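Local atomic coordinates of protein BA42 (Bizionia argentinensis, PDB entry 4OA3), a protein that is of unknown function but binds two calcium ions and consists of a stand-alone TPM domain. Residues A20-E25 / L139-S144; E31-L36 / H53-D58. All coordinates share one frame; numbering follows the deposited sequence.

Contact 1: A20-E25 / L139-S144. With CA (calcium ion), chain B.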
loop_
_atom_site.group_PDB
_atom_site.type_symbol
_atom_site.label_atom_id
_atom_site.label_comp_id
_atom_site.label_asym_id
_atom_site.label_seq_id
_atom_site.Cartn_x
_atom_site.Cartn_y
_atom_site.Cartn_z
ATOM N N ALA A 20 8.124 4.805 -6.250
ATOM C CA ALA A 20 6.752 4.599 -6.745
ATOM C C ALA A 20 5.726 5.214 -5.787
ATOM O O ALA A 20 4.762 5.844 -6.200
ATOM C CB ALA A 20 6.471 3.120 -6.938
ATOM N N ILE A 21 5.975 5.097 -4.465
ATOM C CA ILE A 21 5.094 5.724 -3.494
ATOM C C ILE A 21 5.127 7.237 -3.673
ATOM O O ILE A 21 4.090 7.900 -3.649
ATOM C CB ILE A 21 5.454 5.326 -2.033
ATOM C CG1 ILE A 21 5.166 3.814 -1.858
ATOM C CG2 ILE A 21 4.636 6.151 -1.036
ATOM C CD1 ILE A 21 5.632 3.187 -0.556
ATOM N N ARG A 22 6.347 7.809 -3.815
ATOM C CA ARG A 22 6.450 9.255 -3.981
ATOM C C ARG A 22 5.688 9.738 -5.210
ATOM O O ARG A 22 4.971 10.736 -5.133
ATOM C CB ARG A 22 7.917 9.662 -4.089
ATOM C CG ARG A 22 8.137 11.155 -4.095
ATOM C CD ARG A 22 9.599 11.495 -3.849
ATOM N NE ARG A 22 10.064 10.946 -2.576
ATOM C CZ ARG A 22 9.803 11.452 -1.371
ATOM N NH1 ARG A 22 9.089 12.564 -1.244
ATOM N NH2 ARG A 22 10.271 10.860 -0.286
ATOM N N ASP A 23 5.766 9.003 -6.288
ATOM C CA ASP A 23 5.057 9.363 -7.523
ATOM C C ASP A 23 3.556 9.214 -7.353
ATOM O O ASP A 23 2.795 10.105 -7.744
ATOM C CB ASP A 23 5.544 8.510 -8.708
ATOM C CG ASP A 23 6.958 8.797 -9.165
ATOM O OD1 ASP A 23 7.409 9.949 -9.002
ATOM O OD2 ASP A 23 7.593 7.883 -9.749
ATOM N N ALA A 24 3.104 8.119 -6.716
ATOM C CA ALA A 24 1.682 7.920 -6.475
ATOM C C ALA A 24 1.078 9.031 -5.624
ATOM O O ALA A 24 -0.039 9.467 -5.854
ATOM C CB ALA A 24 1.463 6.579 -5.796
ATOM N N GLU A 25 1.828 9.503 -4.608
ATOM C CA GLU A 25 1.355 10.548 -3.729
ATOM C C GLU A 25 1.376 11.951 -4.355
ATOM O O GLU A 25 0.963 12.908 -3.698
ATOM C CB GLU A 25 2.154 10.522 -2.403
ATOM C CG GLU A 25 1.852 9.277 -1.574
ATOM C CD GLU A 25 2.485 9.269 -0.198
ATOM O OE1 GLU A 25 3.225 10.233 0.124
ATOM O OE2 GLU A 25 2.257 8.299 0.569
ATOM N N LEU A 139 2.538 10.471 5.997
ATOM C CA LEU A 139 3.103 9.221 6.468
ATOM C C LEU A 139 4.420 8.978 5.770
ATOM O O LEU A 139 4.541 9.254 4.584
ATOM C CB LEU A 139 2.182 8.037 6.162
ATOM C CG LEU A 139 0.746 8.142 6.700
ATOM C CD1 LEU A 139 -0.071 6.909 6.302
ATOM C CD2 LEU A 139 0.701 8.335 8.204
ATOM N N PRO A 140 5.430 8.409 6.460
ATOM C CA PRO A 140 6.676 8.079 5.779
ATOM C C PRO A 140 6.498 7.072 4.646
ATOM O O PRO A 140 5.542 6.274 4.652
ATOM C CB PRO A 140 7.576 7.525 6.890
ATOM C CG PRO A 140 6.723 7.198 7.954
ATOM C CD PRO A 140 5.441 7.975 7.860
ATOM N N ASN A 141 7.353 7.171 3.634
ATOM C CA ASN A 141 7.264 6.294 2.469
ATOM C C ASN A 141 8.147 5.060 2.645
ATOM O O ASN A 141 8.098 4.180 1.803
ATOM C CB ASN A 141 7.642 7.040 1.220
ATOM C CG ASN A 141 6.755 8.225 0.913
ATOM O OD1 ASN A 141 5.673 8.419 1.463
ATOM N ND2 ASN A 141 7.196 8.984 -0.104
ATOM N N THR A 142 8.868 4.986 3.770
ATOM C CA THR A 142 9.733 3.853 4.147
ATOM C C THR A 142 8.970 2.556 4.095
ATOM O O THR A 142 7.847 2.504 4.618
ATOM C CB THR A 142 10.128 4.018 5.648
ATOM O OG1 THR A 142 10.411 5.359 5.942
ATOM C CG2 THR A 142 11.301 3.169 6.081
ATOM N N ILE A 143 9.622 1.470 3.658
ATOM C CA ILE A 143 8.999 0.152 3.717
ATOM C C ILE A 143 9.162 -0.317 5.163
ATOM O O ILE A 143 10.278 -0.310 5.715
ATOM C CB ILE A 143 9.652 -0.831 2.731
ATOM C CG1 ILE A 143 9.464 -0.307 1.286
ATOM C CG2 ILE A 143 9.045 -2.267 2.877
ATOM C CD1 ILE A 143 9.965 -1.225 0.250
ATOM N N SER A 144 8.057 -0.678 5.786
ATOM C CA SER A 144 8.066 -1.156 7.148
ATOM C C SER A 144 8.385 -2.645 7.086
ATOM O O SER A 144 7.812 -3.405 6.282
ATOM C CB SER A 144 6.697 -0.901 7.778
ATOM O OG SER A 144 6.528 -1.649 8.967
HETATM CA CA CA B . 3.760 9.319 2.329
HETATM O O HOH W 1 5.583 11.262 -0.870
HETATM O O HOH W 2 3.395 7.044 2.999
#
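Glu-25 OE1 is gripped by two partners, and both tie it to Asn-141. One is a calcium ion, which Asn-141 OD1 also binds, at 2.3 Å. The other is a water, which donates to Glu-25 OE1 at 2.8 Å and accepts from Asn-141 ND2 at 2.9 Å. This is one of the two calcium sites of the TPM domain. It joins the C-terminal end of helix 11-24 to the loop before strand 144-145. The Glu-25 carboxylate is bidentate, with OE1 and OE2 both about 2.5 Å from the calcium. An extended chain beyond CG (chi2 -174°) carries it out to the ion. Its plane stands 82° from that of the Asn-141 amide. Asn-141 OD1 and Glu-25 OE1 are neighbouring ligands, 3.3 Å apart and not hydrogen-bonded, brought close by the shared ion. OE2 also accepts a hydrogen bond from the backbone N of Ile-32. The loop adds Leu-139 O as a backbone ligand. A bound water is a further ligand and donates to Pro-140 O. Glu-31 and Asp-137 complete the sphere. Two helix side chains also pack against the Asn-141 amide. The Arg-22 guanidinium has Asn-141 ND2 over one face, offset toward the rim. The first torsion of Ile-21 (chi1 -67°) leaves CG2 3.5 Å from Asn-141 OD1, while Ile-21 CD1 ends 3.6 Å from Asn-141 O.

Contact 2: E31-L36 / H53-D58; sequences EIRVHL and HNLKMD. With CA (calcium ion), chain C; CA (calcium ion), chain B.
Arg-33 meets Met-57 and Leu-55 along the length of its side chain. The methyl CE of Met-57 lies 3.8 Å from Arg-33 CB, and its SD lies alongside Arg-33 CB and CD. Leu-55 CD1 sits over one face of the guanidinium, and Leu-55 CB is 4.0 Å from Arg-33 NH1. A water bridges the same pair: it accepts from Arg-33 NH1 at 2.9 Å and donates to Leu-55 O at 2.7 Å. The bend at chi3 (67°) turns the guanidinium toward this water and toward Thr-142 O, which NH2 binds. Just past helix 44-54, Lys-56 takes positive phi and closes a Schellman motif, between Leu-55 and Met-57. The contact joins the first strand of a beta-alpha-beta unit to the end of its helix. At the strand start, Glu-31 bends at chi2 (-88°) and bridges two calcium ions, OE1 at 2.4 Å from that of Glu-25 and OE2 at 2.3 Å from that of Asp-135 and Ile-136. With an alanine for Arg-33, Thr-142 O and the water would probably lose their donor and a gap open beside Met-57 and Leu-55. Across this contact the charged guanidinium meets carbon and water, not a carboxylate.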
loop_
_atom_site.group_PDB
_atom_site.type_symbol
_atom_site.label_atom_id
_atom_site.label_comp_id
_atom_site.label_asym_id
_atom_site.label_seq_id
_atom_site.Cartn_x
_atom_site.Cartn_y
_atom_site.Cartn_z
ATOM N N GLU A 31 -2.279 8.375 1.239
ATOM C CA GLU A 31 -0.928 8.036 1.670
ATOM C C GLU A 31 -0.742 6.550 1.634
ATOM O O GLU A 31 -1.633 5.825 2.085
ATOM C CB GLU A 31 -0.695 8.563 3.055
ATOM C CG GLU A 31 -0.692 10.091 3.139
ATOM C CD GLU A 31 0.649 10.750 2.895
ATOM O OE1 GLU A 31 1.687 10.097 3.173
ATOM O OE2 GLU A 31 0.681 11.914 2.412
ATOM N N ILE A 32 0.359 6.080 1.080
ATOM C CA ILE A 32 0.592 4.651 0.872
ATOM C C ILE A 32 1.831 4.164 1.577
ATOM O O ILE A 32 2.865 4.793 1.492
ATOM C CB ILE A 32 0.713 4.340 -0.653
ATOM C CG1 ILE A 32 -0.560 4.730 -1.390
ATOM C CG2 ILE A 32 1.068 2.855 -0.877
ATOM C CD1 ILE A 32 -0.371 4.928 -2.847
ATOM N N ARG A 33 1.740 3.008 2.281
ATOM C CA ARG A 33 2.919 2.318 2.795
ATOM C C ARG A 33 2.840 0.845 2.500
ATOM O O ARG A 33 1.745 0.285 2.314
ATOM C CB ARG A 33 3.122 2.475 4.307
ATOM C CG ARG A 33 3.346 3.925 4.702
ATOM C CD ARG A 33 3.865 4.090 6.114
ATOM N NE ARG A 33 5.217 3.542 6.211
ATOM C CZ ARG A 33 5.858 3.344 7.348
ATOM N NH1 ARG A 33 5.279 3.637 8.501
ATOM N NH2 ARG A 33 7.077 2.837 7.341
ATOM N N VAL A 34 4.001 0.222 2.429
ATOM C CA VAL A 34 4.178 -1.210 2.293
ATOM C C VAL A 34 4.761 -1.733 3.590
ATOM O O VAL A 34 5.675 -1.114 4.155
ATOM C CB VAL A 34 5.115 -1.541 1.124
ATOM C CG1 VAL A 34 5.468 -3.025 1.049
ATOM C CG2 VAL A 34 4.513 -1.090 -0.198
ATOM N N HIS A 35 4.249 -2.895 4.044
ATOM C CA HIS A 35 4.829 -3.606 5.183
ATOM C C HIS A 35 5.103 -5.022 4.727
ATOM O O HIS A 35 4.216 -5.677 4.164
ATOM C CB HIS A 35 3.914 -3.658 6.390
ATOM C CG HIS A 35 4.423 -4.532 7.512
ATOM N ND1 HIS A 35 5.269 -4.039 8.498
ATOM C CD2 HIS A 35 4.130 -5.822 7.801
ATOM C CE1 HIS A 35 5.425 -5.042 9.362
ATOM N NE2 HIS A 35 4.782 -6.114 8.979
ATOM N N LEU A 36 6.318 -5.489 4.970
ATOM C CA LEU A 36 6.714 -6.844 4.641
ATOM C C LEU A 36 7.021 -7.625 5.915
ATOM O O LEU A 36 7.701 -7.124 6.805
ATOM C CB LEU A 36 7.976 -6.835 3.779
ATOM C CG LEU A 36 7.919 -5.965 2.476
ATOM C CD1 LEU A 36 9.230 -6.050 1.701
ATOM C CD2 LEU A 36 6.786 -6.380 1.564
ATOM N N HIS A 53 -2.347 0.115 12.582
ATOM C CA HIS A 53 -2.399 0.797 13.854
ATOM C C HIS A 53 -1.030 1.026 14.456
ATOM O O HIS A 53 -0.711 2.133 14.893
ATOM C CB HIS A 53 -3.239 -0.001 14.852
ATOM C CG HIS A 53 -3.249 0.590 16.218
ATOM N ND1 HIS A 53 -3.970 1.738 16.487
ATOM C CD2 HIS A 53 -2.595 0.207 17.340
ATOM C CE1 HIS A 53 -3.766 1.988 17.773
ATOM N NE2 HIS A 53 -2.925 1.114 18.314
ATOM N N ASN A 54 -0.219 0.003 14.447
ATOM C CA ASN A 54 1.084 0.108 15.056
ATOM C C ASN A 54 2.051 1.029 14.279
ATOM O O ASN A 54 2.952 1.595 14.892
ATOM C CB ASN A 54 1.629 -1.273 15.352
ATOM C CG ASN A 54 0.987 -1.803 16.606
ATOM O OD1 ASN A 54 1.512 -1.558 17.695
ATOM N ND2 ASN A 54 -0.220 -2.382 16.519
ATOM N N LEU A 55 1.806 1.244 12.959
ATOM C CA LEU A 55 2.507 2.211 12.122
ATOM C C LEU A 55 1.857 3.590 12.195
ATOM O O LEU A 55 2.372 4.527 11.576
ATOM C CB LEU A 55 2.556 1.719 10.665
ATOM C CG LEU A 55 3.335 0.441 10.438
ATOM C CD1 LEU A 55 3.303 0.075 9.004
ATOM C CD2 LEU A 55 4.759 0.522 10.938
ATOM N N LYS A 56 0.799 3.777 13.012
ATOM C CA LYS A 56 0.130 5.067 13.191
ATOM C C LYS A 56 -0.273 5.628 11.815
ATOM O O LYS A 56 -0.218 6.847 11.567
ATOM C CB LYS A 56 1.015 6.039 13.998
ATOM C CG LYS A 56 1.208 5.589 15.434
ATOM C CD LYS A 56 1.727 6.701 16.315
ATOM C CE LYS A 56 2.097 6.165 17.669
ATOM N NZ LYS A 56 2.821 7.174 18.491
ATOM N N MET A 57 -0.780 4.751 10.941
ATOM C CA MET A 57 -1.209 5.150 9.608
ATOM C C MET A 57 -2.554 5.846 9.613
ATOM O O MET A 57 -2.977 6.367 8.597
ATOM C CB MET A 57 -1.175 3.965 8.676
ATOM C CG MET A 57 0.226 3.533 8.405
ATOM S SD MET A 57 0.361 2.114 7.278
ATOM C CE MET A 57 -0.335 2.869 5.761
ATOM N N ASP A 58 -3.197 5.900 10.779
ATOM C CA ASP A 58 -4.428 6.649 10.965
ATOM C C ASP A 58 -4.163 8.153 11.072
ATOM O O ASP A 58 -5.133 8.926 11.103
ATOM C CB ASP A 58 -5.200 6.132 12.190
ATOM C CG ASP A 58 -4.448 6.013 13.503
ATOM O OD1 ASP A 58 -3.196 5.827 13.469
ATOM O OD2 ASP A 58 -5.114 5.943 14.555
HETATM CA CA CA C . 0.298 13.649 0.899
HETATM CA CA CA B . 3.760 9.319 2.329
HETATM O O HOH W 2 3.395 7.044 2.999
HETATM O O HOH W 3 3.207 5.481 9.215
HETATM O O HOH W 4 -0.515 12.146 -0.755
HETATM O O HOH W 5 -1.855 13.698 2.060
HETATM O O HOH W 6 2.577 12.981 0.181
#

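Overall arrangement
From the N terminus, helix 11-24 supplies the first side of contact 1 and strand 31-37 follows it directly. Contact 2 then closes a short loop through helix 44-54, within the beta-alpha-beta unit that ends in strand 65-71. Contact 1 closes much later, when the loop after helix 110-128 returns to helix 11-24, so contact 2 lies wholly within its span. Strand 31-37, one side of contact 2, also lies against contact 1, and the centres of the two are 10 Å apart. One calcium ion and one of its waters belong to both. The sheet edge adds another tie: Ser-144 OG is 2.7 Å from His-35 ND1, a probable hydrogen bond, and strand 144-145 runs parallel to strand 31-37.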